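Local atomic coordinates of extracellular subtilisin-like serine proteinase (Vibrio sp. PA-44, PDB entry 1SH7), a protein that probably acts as a cold-adapted, calcium-dependent secreted serine endopeptidase of the subtilisin-like family. Residues D9-R14 with K267-L272; L197-S202 with P224-V229. All coordinates share one frame; numbering follows the deposited sequence.

Interaction 1: D9-R14 with K267-L272; sequences DRIDQR and KLLYSL. With CA (calcium ion), chain E.
Arg14 lays its guanidinium flat on the ring of Tyr270, with CZ 3.4 Å from the ring centroid and only 9° off its normal, a stack that is also a cation-pi contact. The Arg14 chain bends at chi2 (-59°), which carries CD over the same face as a CH-pi donor. Arg14 is partly exposed here, whereas Tyr270 is buried: a water bridges Arg14 NE and, weakly, Tyr270 OH, while Asp274 forms a salt bridge with Arg14 NH2 and also takes up the Tyr270 hydroxyl, and Arg252 supplies a further polar partner. The Ile11 side is buried and closer-knit. Ser271 N donates to Ile11 O at 2.8 Å, and the CA-H of Tyr270 points at the same carbonyl, CA lying 3.2 Å from Ile11 O. Ile11 CG2 also meets Leu269 CD1 at 3.9 Å, the two side chains running side by side. Leu268 CD2 sits over one face of the Arg10 guanidinium, whose NH1 bonds Arg14 O at 3.0 Å, tying Arg10 to the backbone of Arg14, and also forms a salt bridge with Asp183. On the flank away from 267-272, Asp9 O and OD2, Asp12 OD2, Gln13 OE1 and a water bind calcium, with Asp19 and Asn21 completing the shell. The arrangement is a calcium site built on helix 6-11 and the residues after it, packed against a C-terminal segment of the subtilase domain.

Interaction 2: L197-S202 with P224-V229; sequences LFAPGS and PHVAGV
Ala199 and Pro200 meet His225 and Val226 in a buried strand-on-helix contact at the edge of the central parallel sheet, where strand 197-200 is the outermost strand on its side. Strand and helix cross nearly at right angles (99°), their axes 8.1 Å apart, and the contact is small, 224 Å² in all. The Ala199 methyl abuts Val226 CG2 at 3.7 Å and also touches His225 CB, and Leu197 CD2 reaches the same valine methyl more distantly, at 4.4 Å. Val226 has CG1 anti to its backbone N (chi1 -175°), leaving CG2 as the branch that faces the strand. Pro200 CB stands over one face of the His225 imidazole, 3.9 Å from its centroid and displaced toward the rim, as a CH-pi contact. Although Pro200 O comes within 3.0 Å of His225 ND1, the angle is too poor for a hydrogen bond; that nitrogen bonds instead to Met221 O, one turn back in the helix, which helps to set the ring's rotation. Val176 of the adjacent strand 174-179 touches both Ala199 and Val226, Thr77 of helix 70-79 reaches His225, and Trp6 and Ile11 of helix 6-11 pack on Pro200.

Overall arrangement
The two contacts adjoin, their centres 9 Å apart, and strand 197-200 of interaction 2 pairs with the 267-269 backbone of interaction 1. Both segments of interaction 2 fall between those of interaction 1 in sequence, and the latter brings the first turns of the chain to its C-terminal region. Lys267 O to Phe198 N and Leu269 N to Phe198 O, both 2.9 Å, are probable hydrogen bonds, and Leu269 also packs on His225. Interaction 2 lies nearer the centre of the chain; interaction 1 lies further out, beside a calcium ion. Together they join the calcium-binding N-terminal helix, the 267-272 segment, the last strand of the parallel sheet and the helix of the predicted nucleophile Ser220 within one subtilase domain.

Interaction 1: D9-R14 with K267-L272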
loop_
_atom_site.group_PDB
_atom_site.type_symbol
_atom_site.label_atom_id
_atom_site.label_comp_id
_atom_site.label_asym_id
_atom_site.label_seq_id
_atom_site.Cartn_x
_atom_site.Cartn_y
_atom_site.Cartn_z
ATOM N N ASP A 9 -12.975 -6.309 4.662
ATOM C CA ASP A 9 -14.191 -7.024 4.300
ATOM C C ASP A 9 -14.350 -7.111 2.775
ATOM O O ASP A 9 -14.701 -8.166 2.230
ATOM C CB ASP A 9 -15.397 -6.304 4.898
ATOM C CG ASP A 9 -16.696 -7.078 4.744
ATOM O OD1 ASP A 9 -17.730 -6.581 5.278
ATOM O OD2 ASP A 9 -16.784 -8.168 4.140
ATOM N N ARG A 10 -14.086 -6.015 2.086
ATOM C CA ARG A 10 -14.236 -5.968 0.642
ATOM C C ARG A 10 -13.245 -6.826 -0.172
ATOM O O ARG A 10 -13.604 -7.325 -1.225
ATOM C CB ARG A 10 -14.083 -4.535 0.126
ATOM C CG ARG A 10 -14.512 -4.322 -1.303
ATOM C CD ARG A 10 -15.976 -4.627 -1.590
ATOM N NE ARG A 10 -16.330 -4.669 -3.006
ATOM C CZ ARG A 10 -16.199 -5.730 -3.822
ATOM N NH1 ARG A 10 -16.605 -5.635 -5.082
ATOM N NH2 ARG A 10 -15.727 -6.890 -3.383
ATOM N N ILE A 11 -12.009 -6.965 0.281
ATOM C CA ILE A 11 -10.955 -7.441 -0.605
ATOM C C ILE A 11 -10.887 -8.960 -0.658
ATOM O O ILE A 11 -10.213 -9.471 -1.518
ATOM C CB ILE A 11 -9.563 -6.836 -0.228
ATOM C CG1 ILE A 11 -9.107 -7.354 1.129
ATOM C CG2 ILE A 11 -9.592 -5.310 -0.311
ATOM C CD1 ILE A 11 -7.753 -6.928 1.496
ATOM N N ASP A 12 -11.588 -9.660 0.246
ATOM C CA ASP A 12 -11.673 -11.133 0.210
ATOM C C ASP A 12 -12.918 -11.697 -0.513
ATOM O O ASP A 12 -13.250 -12.872 -0.315
ATOM C CB ASP A 12 -11.623 -11.716 1.624
ATOM C CG ASP A 12 -12.956 -11.574 2.362
ATOM O OD1 ASP A 12 -13.202 -12.317 3.329
ATOM O OD2 ASP A 12 -13.827 -10.741 2.019
ATOM N N GLN A 13 -13.583 -10.870 -1.326
ATOM C CA GLN A 13 -14.803 -11.257 -2.041
ATOM C C GLN A 13 -14.943 -10.462 -3.320
ATOM O O GLN A 13 -14.394 -9.354 -3.468
ATOM C CB GLN A 13 -16.046 -11.103 -1.138
ATOM C CG GLN A 13 -16.263 -9.692 -0.600
ATOM C CD GLN A 13 -17.468 -9.653 0.322
ATOM O OE1 GLN A 13 -17.333 -9.946 1.504
ATOM N NE2 GLN A 13 -18.645 -9.338 -0.225
ATOM N N ARG A 14 -15.655 -11.066 -4.262
ATOM C CA ARG A 14 -15.809 -10.529 -5.605
ATOM C C ARG A 14 -16.856 -9.423 -5.656
ATOM O O ARG A 14 -16.633 -8.393 -6.248
ATOM C CB ARG A 14 -16.204 -11.679 -6.545
ATOM C CG ARG A 14 -15.104 -12.730 -6.742
ATOM C CD ARG A 14 -13.840 -12.147 -7.302
ATOM N NE ARG A 14 -12.824 -13.172 -7.593
ATOM C CZ ARG A 14 -11.569 -12.870 -7.906
ATOM N NH1 ARG A 14 -11.201 -11.610 -7.960
ATOM N NH2 ARG A 14 -10.673 -13.823 -8.172
ATOM N N LYS A 267 -10.291 -2.806 -12.321
ATOM C CA LYS A 267 -9.762 -3.857 -11.472
ATOM C C LYS A 267 -9.758 -3.412 -10.022
ATOM O O LYS A 267 -9.283 -2.347 -9.715
ATOM C CB LYS A 267 -8.341 -4.220 -11.875
ATOM C CG LYS A 267 -8.237 -4.814 -13.317
ATOM C CD LYS A 267 -6.867 -5.435 -13.522
ATOM C CE LYS A 267 -6.593 -5.784 -15.003
ATOM N NZ LYS A 267 -6.379 -4.592 -15.883
ATOM N N LEU A 268 -10.297 -4.256 -9.151
ATOM C CA LEU A 268 -10.361 -4.010 -7.733
ATOM C C LEU A 268 -9.573 -5.102 -6.985
ATOM O O LEU A 268 -9.673 -6.311 -7.287
ATOM C CB LEU A 268 -11.828 -4.015 -7.288
ATOM C CG LEU A 268 -12.148 -3.781 -5.814
ATOM C CD1 LEU A 268 -11.771 -2.381 -5.431
ATOM C CD2 LEU A 268 -13.615 -4.078 -5.504
ATOM N N LEU A 269 -8.826 -4.679 -5.980
ATOM C CA LEU A 269 -7.971 -5.584 -5.194
ATOM C C LEU A 269 -8.727 -6.750 -4.626
ATOM O O LEU A 269 -9.825 -6.590 -4.096
ATOM C CB LEU A 269 -7.383 -4.804 -4.033
ATOM C CG LEU A 269 -6.016 -5.052 -3.400
ATOM C CD1 LEU A 269 -6.020 -4.892 -1.902
ATOM C CD2 LEU A 269 -5.186 -6.228 -3.879
ATOM N N TYR A 270 -8.110 -7.929 -4.734
ATOM C CA TYR A 270 -8.614 -9.183 -4.219
ATOM C C TYR A 270 -7.451 -9.909 -3.559
ATOM O O TYR A 270 -6.382 -10.014 -4.132
ATOM C CB TYR A 270 -9.202 -10.019 -5.358
ATOM C CG TYR A 270 -9.838 -11.328 -4.980
ATOM C CD1 TYR A 270 -11.090 -11.379 -4.364
ATOM C CD2 TYR A 270 -9.216 -12.544 -5.306
ATOM C CE1 TYR A 270 -11.704 -12.610 -4.077
ATOM C CE2 TYR A 270 -9.811 -13.747 -5.018
ATOM C CZ TYR A 270 -11.073 -13.778 -4.397
ATOM O OH TYR A 270 -11.661 -14.994 -4.124
ATOM N N SER A 271 -7.685 -10.412 -2.354
ATOM C CA SER A 271 -6.608 -10.813 -1.455
ATOM C C SER A 271 -6.289 -12.315 -1.512
ATOM O O SER A 271 -5.293 -12.744 -0.930
ATOM C CB SER A 271 -6.994 -10.466 -0.022
ATOM O OG SER A 271 -8.104 -11.249 0.424
ATOM N N LEU A 272 -7.155 -13.074 -2.181
ATOM C CA LEU A 272 -7.157 -14.524 -2.128
ATOM C C LEU A 272 -6.557 -15.148 -3.382
ATOM O O LEU A 272 -6.496 -14.513 -4.429
ATOM C CB LEU A 272 -8.588 -15.024 -1.932
ATOM C CG LEU A 272 -9.356 -14.519 -0.700
ATOM C CD1 LEU A 272 -10.783 -15.129 -0.626
ATOM C CD2 LEU A 272 -8.543 -14.849 0.552
HETATM CA CA CA E . -15.790 -10.169 3.174
HETATM O O HOH W 1 -16.048 -12.445 2.887
HETATM O O HOH W 2 -12.251 -7.680 -4.822
HETATM O O HOH W 3 -13.254 -16.104 -6.821
#

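Interaction 2: L197-S202 with P224-V229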
loop_
_atom_site.group_PDB
_atom_site.type_symbol
_atom_site.label_atom_id
_atom_site.label_comp_id
_atom_site.label_asym_id
_atom_site.label_seq_id
_atom_site.Cartn_x
_atom_site.Cartn_y
_atom_site.Cartn_z
ATOM N N LEU A 197 -4.696 -0.519 -10.498
ATOM C CA LEU A 197 -5.915 -1.074 -9.872
ATOM C C LEU A 197 -6.410 -0.167 -8.754
ATOM O O LEU A 197 -5.693 0.746 -8.329
ATOM C CB LEU A 197 -5.686 -2.506 -9.336
ATOM C CG LEU A 197 -5.001 -2.697 -7.972
ATOM C CD1 LEU A 197 -4.973 -4.140 -7.508
ATOM C CD2 LEU A 197 -3.578 -2.165 -8.055
ATOM N N PHE A 198 -7.632 -0.437 -8.291
ATOM C CA PHE A 198 -8.269 0.268 -7.199
ATOM C C PHE A 198 -8.211 -0.601 -5.943
ATOM O O PHE A 198 -8.235 -1.831 -6.017
ATOM C CB PHE A 198 -9.761 0.536 -7.523
ATOM C CG PHE A 198 -9.971 1.590 -8.585
ATOM C CD1 PHE A 198 -10.198 1.236 -9.921
ATOM C CD2 PHE A 198 -9.922 2.929 -8.262
ATOM C CE1 PHE A 198 -10.355 2.195 -10.890
ATOM C CE2 PHE A 198 -10.079 3.895 -9.256
ATOM C CZ PHE A 198 -10.301 3.521 -10.562
ATOM N N ALA A 199 -8.211 0.035 -4.779
ATOM C CA ALA A 199 -8.386 -0.677 -3.517
ATOM C C ALA A 199 -9.152 0.248 -2.540
ATOM O O ALA A 199 -9.235 1.448 -2.776
ATOM C CB ALA A 199 -7.001 -1.046 -2.947
ATOM N N PRO A 200 -9.696 -0.299 -1.443
ATOM C CA PRO A 200 -10.363 0.523 -0.429
ATOM C C PRO A 200 -9.537 1.708 0.091
ATOM O O PRO A 200 -8.429 1.521 0.614
ATOM C CB PRO A 200 -10.648 -0.490 0.689
ATOM C CG PRO A 200 -10.850 -1.783 -0.038
ATOM C CD PRO A 200 -9.741 -1.730 -1.097
ATOM N N GLY A 201 -10.080 2.916 -0.039
ATOM C CA GLY A 201 -9.388 4.107 0.434
ATOM C C GLY A 201 -10.176 5.210 1.095
ATOM O O GLY A 201 -9.580 6.114 1.708
ATOM N N SER A 202 -11.507 5.132 1.014
ATOM C CA SER A 202 -12.395 6.052 1.705
ATOM C C SER A 202 -12.819 5.493 3.068
ATOM O O SER A 202 -13.224 4.340 3.169
ATOM C CB SER A 202 -13.599 6.363 0.816
ATOM O OG SER A 202 -13.192 7.258 -0.233
ATOM N N PRO A 224 -1.708 0.688 0.949
ATOM C CA PRO A 224 -1.337 -0.366 1.895
ATOM C C PRO A 224 -2.242 -1.580 1.893
ATOM O O PRO A 224 -1.735 -2.625 2.244
ATOM C CB PRO A 224 -1.273 0.363 3.252
ATOM C CG PRO A 224 -2.099 1.660 3.054
ATOM C CD PRO A 224 -1.892 1.982 1.628
ATOM N N HIS A 225 -3.502 -1.473 1.457
ATOM C CA HIS A 225 -4.306 -2.665 1.213
ATOM C C HIS A 225 -3.573 -3.541 0.190
ATOM O O HIS A 225 -3.470 -4.767 0.381
ATOM C CB HIS A 225 -5.732 -2.338 0.741
ATOM C CG HIS A 225 -6.642 -1.824 1.828
ATOM N ND1 HIS A 225 -6.726 -0.486 2.146
ATOM C CD2 HIS A 225 -7.540 -2.454 2.623
ATOM C CE1 HIS A 225 -7.605 -0.311 3.122
ATOM N NE2 HIS A 225 -8.112 -1.496 3.435
ATOM N N VAL A 226 -3.079 -2.913 -0.870
ATOM C CA VAL A 226 -2.381 -3.606 -1.933
ATOM C C VAL A 226 -1.030 -4.149 -1.417
ATOM O O VAL A 226 -0.682 -5.294 -1.694
ATOM C CB VAL A 226 -2.186 -2.719 -3.207
ATOM C CG1 VAL A 226 -1.564 -3.536 -4.345
ATOM C CG2 VAL A 226 -3.492 -2.099 -3.689
ATOM N N ALA A 227 -0.283 -3.359 -0.648
ATOM C CA ALA A 227 0.967 -3.842 -0.073
ATOM C C ALA A 227 0.734 -5.021 0.869
ATOM O O ALA A 227 1.530 -5.951 0.922
ATOM C CB ALA A 227 1.655 -2.752 0.664
ATOM N N GLY A 228 -0.356 -4.941 1.635
ATOM C CA GLY A 228 -0.788 -6.015 2.511
ATOM C C GLY A 228 -0.993 -7.291 1.715
ATOM O O GLY A 228 -0.499 -8.359 2.087
ATOM N N VAL A 229 -1.682 -7.180 0.595
ATOM C CA VAL A 229 -1.969 -8.347 -0.229
ATOM C C VAL A 229 -0.694 -8.883 -0.937
ATOM O O VAL A 229 -0.491 -10.100 -1.031
ATOM C CB VAL A 229 -3.102 -8.038 -1.235
ATOM C CG1 VAL A 229 -3.223 -9.139 -2.273
ATOM C CG2 VAL A 229 -4.439 -7.871 -0.504
#